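Local coordinates for conjugal transfer protein (Escherichia coli, PDB 5WIP) that probably serves as a VirB8-like inner-membrane component of the type IV secretion system that passes plasmid DNA between bacteria during conjugation, at residues 36-41 against 88-93. Sequence-based numbering, arbitrary orientation.
Sequences QYVIHR and TRVKIN. With XXO (2-(furan-2-yl)pyridine-4-carboxylic acid), chain E.
Tyr37 OH, on the helix that carries Val38 and Ile39 onto the strand, is gripped twice: Arg41 NH1, one turn further on, donates to it, and Ser60 OG is a second partner. The NH1 to OH distance is 3.2 Å, and the N-H···O angle of 142° makes the bond moderately bent. The hydroxyl lies at the guanidinium edge, almost in its plane, and the bond links the two side chains on the side of the helix that meets helices 49-58 and 62-69. The face toward residues 88-93 is aliphatic. With Val38 CG1 anti to its own nitrogen (chi1 169°), that methyl is carried to the strand, where it meets Ile92 CD1 at 4.0 Å, the two side chains lying askew to each other. Ile39 reaches the strand with the middle of its chain, CG1 standing 4.2 Å from Val90 CG1 and 4.4 Å from Ile92 CG1. The other methyl of Val90, CG2, lies 4.2 Å from Val38 O. Val90 and Ile92, two apart on one face of the strand, thus share a pair of neighbours on the helix, while Arg89 and Lys91 point away. In this C-terminal, probably periplasmic VirB8 domain of a longer membrane protein, whose family belongs to the NTF2 clan, helix 27-42 packs against strand 86-98, an outermost strand within this chain of a four-stranded antiparallel sheet; the segment axes run nearly antiparallel (160°) and approach to 8.1 Å. Van der Waals contact alone joins the segments, over a small area. Near the last residues of the helix segment and the start of the strand segment sits 2-(furan-2-yl)pyridine-4-carboxylic acid: its pyridine ring lies by Arg41 O, and its carboxyl OAM is 3.8 Å from Thr88 CG2. Tyr68 OH hydrogen-bonds to the same ligand.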
ATOM      1  N   GLN A  36       2.844  -4.976   4.209  1.00 35.96           N
ATOM      2  CA  GLN A  36       3.446  -4.164   5.260  1.00 32.85           C
ATOM      3  C   GLN A  36       3.890  -5.030   6.432  1.00 34.56           C
ATOM      4  O   GLN A  36       4.962  -4.812   7.007  1.00 32.46           O
ATOM      5  CB  GLN A  36       2.462  -3.091   5.726  1.00 30.82           C
ATOM      6  CG  GLN A  36       2.365  -1.896   4.793  1.00 29.90           C
ATOM      7  CD  GLN A  36       3.674  -1.137   4.690  1.00 40.85           C
ATOM      8  OE1 GLN A  36       4.312  -1.116   3.637  1.00 46.84           O
ATOM      9  NE2 GLN A  36       4.082  -0.509   5.787  1.00 36.15           N
ATOM     10  N   TYR A  37       3.075  -6.022   6.797  1.00 35.37           N
ATOM     11  CA  TYR A  37       3.433  -6.915   7.892  1.00 33.40           C
ATOM     12  C   TYR A  37       4.695  -7.703   7.563  1.00 35.91           C
ATOM     13  O   TYR A  37       5.607  -7.813   8.391  1.00 34.21           O
ATOM     14  CB  TYR A  37       2.266  -7.858   8.188  1.00 30.04           C
ATOM     15  CG  TYR A  37       2.444  -8.709   9.422  1.00 24.52           C
ATOM     16  CD1 TYR A  37       3.068  -9.948   9.354  1.00 22.98           C
ATOM     17  CD2 TYR A  37       1.978  -8.280  10.656  1.00 24.43           C
ATOM     18  CE1 TYR A  37       3.229 -10.731  10.483  1.00 21.15           C
ATOM     19  CE2 TYR A  37       2.133  -9.055  11.788  1.00 24.86           C
ATOM     20  CZ  TYR A  37       2.759 -10.279  11.697  1.00 26.38           C
ATOM     21  OH  TYR A  37       2.912 -11.053  12.827  1.00 26.13           O
ATOM     22  N   VAL A  38       4.765  -8.254   6.349  1.00 29.20           N
ATOM     23  CA  VAL A  38       5.920  -9.061   5.964  1.00 23.82           C
ATOM     24  C   VAL A  38       7.182  -8.210   5.919  1.00 30.16           C
ATOM     25  O   VAL A  38       8.273  -8.675   6.272  1.00 32.93           O
ATOM     26  CB  VAL A  38       5.661  -9.756   4.616  1.00 28.48           C
ATOM     27  CG1 VAL A  38       6.951 -10.367   4.076  1.00 28.55           C
ATOM     28  CG2 VAL A  38       4.586 -10.821   4.767  1.00 26.00           C
ATOM     29  N   ILE A  39       7.062  -6.956   5.478  1.00 33.99           N
ATOM     30  CA  ILE A  39       8.234  -6.089   5.401  1.00 30.25           C
ATOM     31  C   ILE A  39       8.721  -5.723   6.797  1.00 37.42           C
ATOM     32  O   ILE A  39       9.925  -5.761   7.079  1.00 44.61           O
ATOM     33  CB  ILE A  39       7.921  -4.838   4.561  1.00 31.40           C
ATOM     34  CG1 ILE A  39       7.653  -5.226   3.106  1.00 36.68           C
ATOM     35  CG2 ILE A  39       9.063  -3.838   4.656  1.00 34.38           C
ATOM     36  CD1 ILE A  39       7.245  -4.064   2.225  1.00 30.78           C
ATOM     37  N   HIS A  40       7.797  -5.367   7.693  1.00 33.80           N
ATOM     38  CA  HIS A  40       8.186  -5.021   9.056  1.00 32.85           C
ATOM     39  C   HIS A  40       8.812  -6.209   9.776  1.00 36.78           C
ATOM     40  O   HIS A  40       9.784  -6.048  10.523  1.00 34.66           O
ATOM     41  CB  HIS A  40       6.975  -4.510   9.837  1.00 30.66           C
ATOM     42  CG  HIS A  40       6.619  -3.085   9.544  1.00 45.53           C
ATOM     43  ND1 HIS A  40       7.373  -2.024   9.993  1.00 41.60           N
ATOM     44  CD2 HIS A  40       5.583  -2.548   8.856  1.00 48.64           C
ATOM     45  CE1 HIS A  40       6.822  -0.893   9.590  1.00 45.69           C
ATOM     46  NE2 HIS A  40       5.734  -1.183   8.899  1.00 50.57           N
ATOM     47  N   ARG A  41       8.272  -7.408   9.565  1.00 32.79           N
ATOM     48  CA  ARG A  41       8.697  -8.576  10.327  1.00 38.25           C
ATOM     49  C   ARG A  41       9.900  -9.291   9.726  1.00 38.27           C
ATOM     50  O   ARG A  41      10.659  -9.928  10.465  1.00 36.56           O
ATOM     51  CB  ARG A  41       7.539  -9.567  10.468  1.00 23.33           C
ATOM     52  CG  ARG A  41       7.947 -10.895  11.084  1.00 32.22           C
ATOM     53  CD  ARG A  41       6.766 -11.614  11.708  1.00 23.02           C
ATOM     54  NE  ARG A  41       7.154 -12.913  12.253  1.00 35.54           N
ATOM     55  CZ  ARG A  41       6.401 -13.630  13.080  1.00 35.78           C
ATOM     56  NH1 ARG A  41       5.217 -13.175  13.467  1.00 27.24           N
ATOM     57  NH2 ARG A  41       6.835 -14.801  13.527  1.00 27.03           N
ATOM     58  N   THR A  88      18.921  -6.481   6.493  1.00 37.12           N
ATOM     59  CA  THR A  88      18.200  -7.350   5.567  1.00 39.70           C
ATOM     60  C   THR A  88      16.956  -6.621   5.082  1.00 38.91           C
ATOM     61  O   THR A  88      16.129  -6.196   5.894  1.00 36.81           O
ATOM     62  CB  THR A  88      17.819  -8.678   6.231  1.00 41.49           C
ATOM     63  OG1 THR A  88      18.993  -9.476   6.421  1.00 36.63           O
ATOM     64  CG2 THR A  88      16.821  -9.442   5.370  1.00 35.30           C
ATOM     65  N   ARG A  89      16.824  -6.480   3.766  1.00 33.16           N
ATOM     66  CA  ARG A  89      15.685  -5.814   3.156  1.00 37.31           C
ATOM     67  C   ARG A  89      14.811  -6.831   2.431  1.00 42.76           C
ATOM     68  O   ARG A  89      15.289  -7.875   1.979  1.00 39.96           O
ATOM     69  CB  ARG A  89      16.138  -4.723   2.180  1.00 30.55           C
ATOM     70  CG  ARG A  89      16.940  -5.234   0.994  1.00 42.73           C
ATOM     71  CD  ARG A  89      17.343  -4.090   0.076  1.00 51.25           C
ATOM     72  NE  ARG A  89      17.972  -4.561  -1.155  1.00 59.90           N
ATOM     73  CZ  ARG A  89      19.285  -4.660  -1.338  1.00 58.73           C
ATOM     74  NH1 ARG A  89      20.120  -4.322  -0.365  1.00 58.50           N
ATOM     75  NH2 ARG A  89      19.764  -5.100  -2.494  1.00 79.16           N
ATOM     76  N   VAL A  90      13.524  -6.513   2.319  1.00 35.12           N
ATOM     77  CA  VAL A  90      12.539  -7.423   1.749  1.00 38.00           C
ATOM     78  C   VAL A  90      12.106  -6.914   0.381  1.00 40.16           C
ATOM     79  O   VAL A  90      12.112  -5.708   0.107  1.00 38.86           O
ATOM     80  CB  VAL A  90      11.319  -7.591   2.681  1.00 41.10           C
ATOM     81  CG1 VAL A  90      10.226  -8.397   1.993  1.00 29.21           C
ATOM     82  CG2 VAL A  90      11.739  -8.257   3.983  1.00 30.86           C
ATOM     83  N   LYS A  91      11.733  -7.855  -0.485  1.00 40.87           N
ATOM     84  CA  LYS A  91      11.196  -7.555  -1.805  1.00 32.60           C
ATOM     85  C   LYS A  91      10.005  -8.469  -2.047  1.00 32.39           C
ATOM     86  O   LYS A  91      10.162  -9.693  -2.121  1.00 33.01           O
ATOM     87  CB  LYS A  91      12.254  -7.747  -2.895  1.00 38.36           C
ATOM     88  CG  LYS A  91      11.750  -7.509  -4.313  1.00 48.41           C
ATOM     89  CD  LYS A  91      11.283  -6.074  -4.510  1.00 54.19           C
ATOM     90  CE  LYS A  91      10.849  -5.825  -5.946  1.00 51.52           C
ATOM     91  NZ  LYS A  91       9.812  -6.799  -6.388  1.00 61.13           N
ATOM     92  N   ILE A  92       8.818  -7.882  -2.163  1.00 23.02           N
ATOM     93  CA  ILE A  92       7.602  -8.655  -2.393  1.00 27.21           C
ATOM     94  C   ILE A  92       7.528  -9.038  -3.866  1.00 38.34           C
ATOM     95  O   ILE A  92       7.674  -8.186  -4.750  1.00 35.68           O
ATOM     96  CB  ILE A  92       6.362  -7.859  -1.960  1.00 31.36           C
ATOM     97  CG1 ILE A  92       6.466  -7.488  -0.480  1.00 25.11           C
ATOM     98  CG2 ILE A  92       5.091  -8.663  -2.215  1.00 29.84           C
ATOM     99  CD1 ILE A  92       6.449  -8.684   0.445  1.00 30.15           C
ATOM    100  N   ASN A  93       7.303 -10.324  -4.133  1.00 39.75           N
ATOM    101  CA  ASN A  93       7.229 -10.840  -5.494  1.00 38.07           C
ATOM    102  C   ASN A  93       5.794 -11.033  -5.972  1.00 35.44           C
ATOM    103  O   ASN A  93       5.453 -10.626  -7.086  1.00 40.52           O
ATOM    104  CB  ASN A  93       8.002 -12.161  -5.597  1.00 28.29           C
ATOM    105  CG  ASN A  93       9.479 -12.000  -5.277  1.00 49.45           C
ATOM    106  OD1 ASN A  93      10.017 -12.682  -4.406  1.00 36.77           O
ATOM    107  ND2 ASN A  93      10.138 -11.086  -5.982  1.00 36.96           N
TER
HETATM  108  CAA XXO E 301      12.731  -8.217  12.372  1.00 52.84           C
HETATM  109  CAC XXO E 301      11.268  -6.699  12.998  1.00 43.54           C
HETATM  110  CAD XXO E 301      12.455  -6.073  13.017  0.55 45.51           C
HETATM  111  CAE XXO E 301      13.520  -6.998  12.612  1.00 54.76           C
HETATM  112  CAF XXO E 301      13.270  -9.570  11.913  1.00 54.21           C
HETATM  113  CAH XXO E 301      13.053 -11.960  11.994  1.00 62.80           C
HETATM  114  CAI XXO E 301      14.258 -12.037  11.061  1.00 70.07           C
HETATM  115  CAJ XXO E 301      14.827 -10.960  10.659  1.00 54.00           C
HETATM  116  CAK XXO E 301      14.308  -9.631  11.104  1.00 52.11           C
HETATM  117  CAL XXO E 301      16.032 -11.036   9.724  1.00 65.58           C
HETATM  118  NAG XXO E 301      12.610 -10.818  12.377  0.45 50.87           N
HETATM  119  OAB XXO E 301      11.428  -7.920  12.631  0.73 42.37           O
HETATM  120  OAM XXO E 301      15.866 -11.302   8.505  0.71 52.33           O
HETATM  121  OAN XXO E 301      17.190 -10.831  10.175  1.00 70.73           O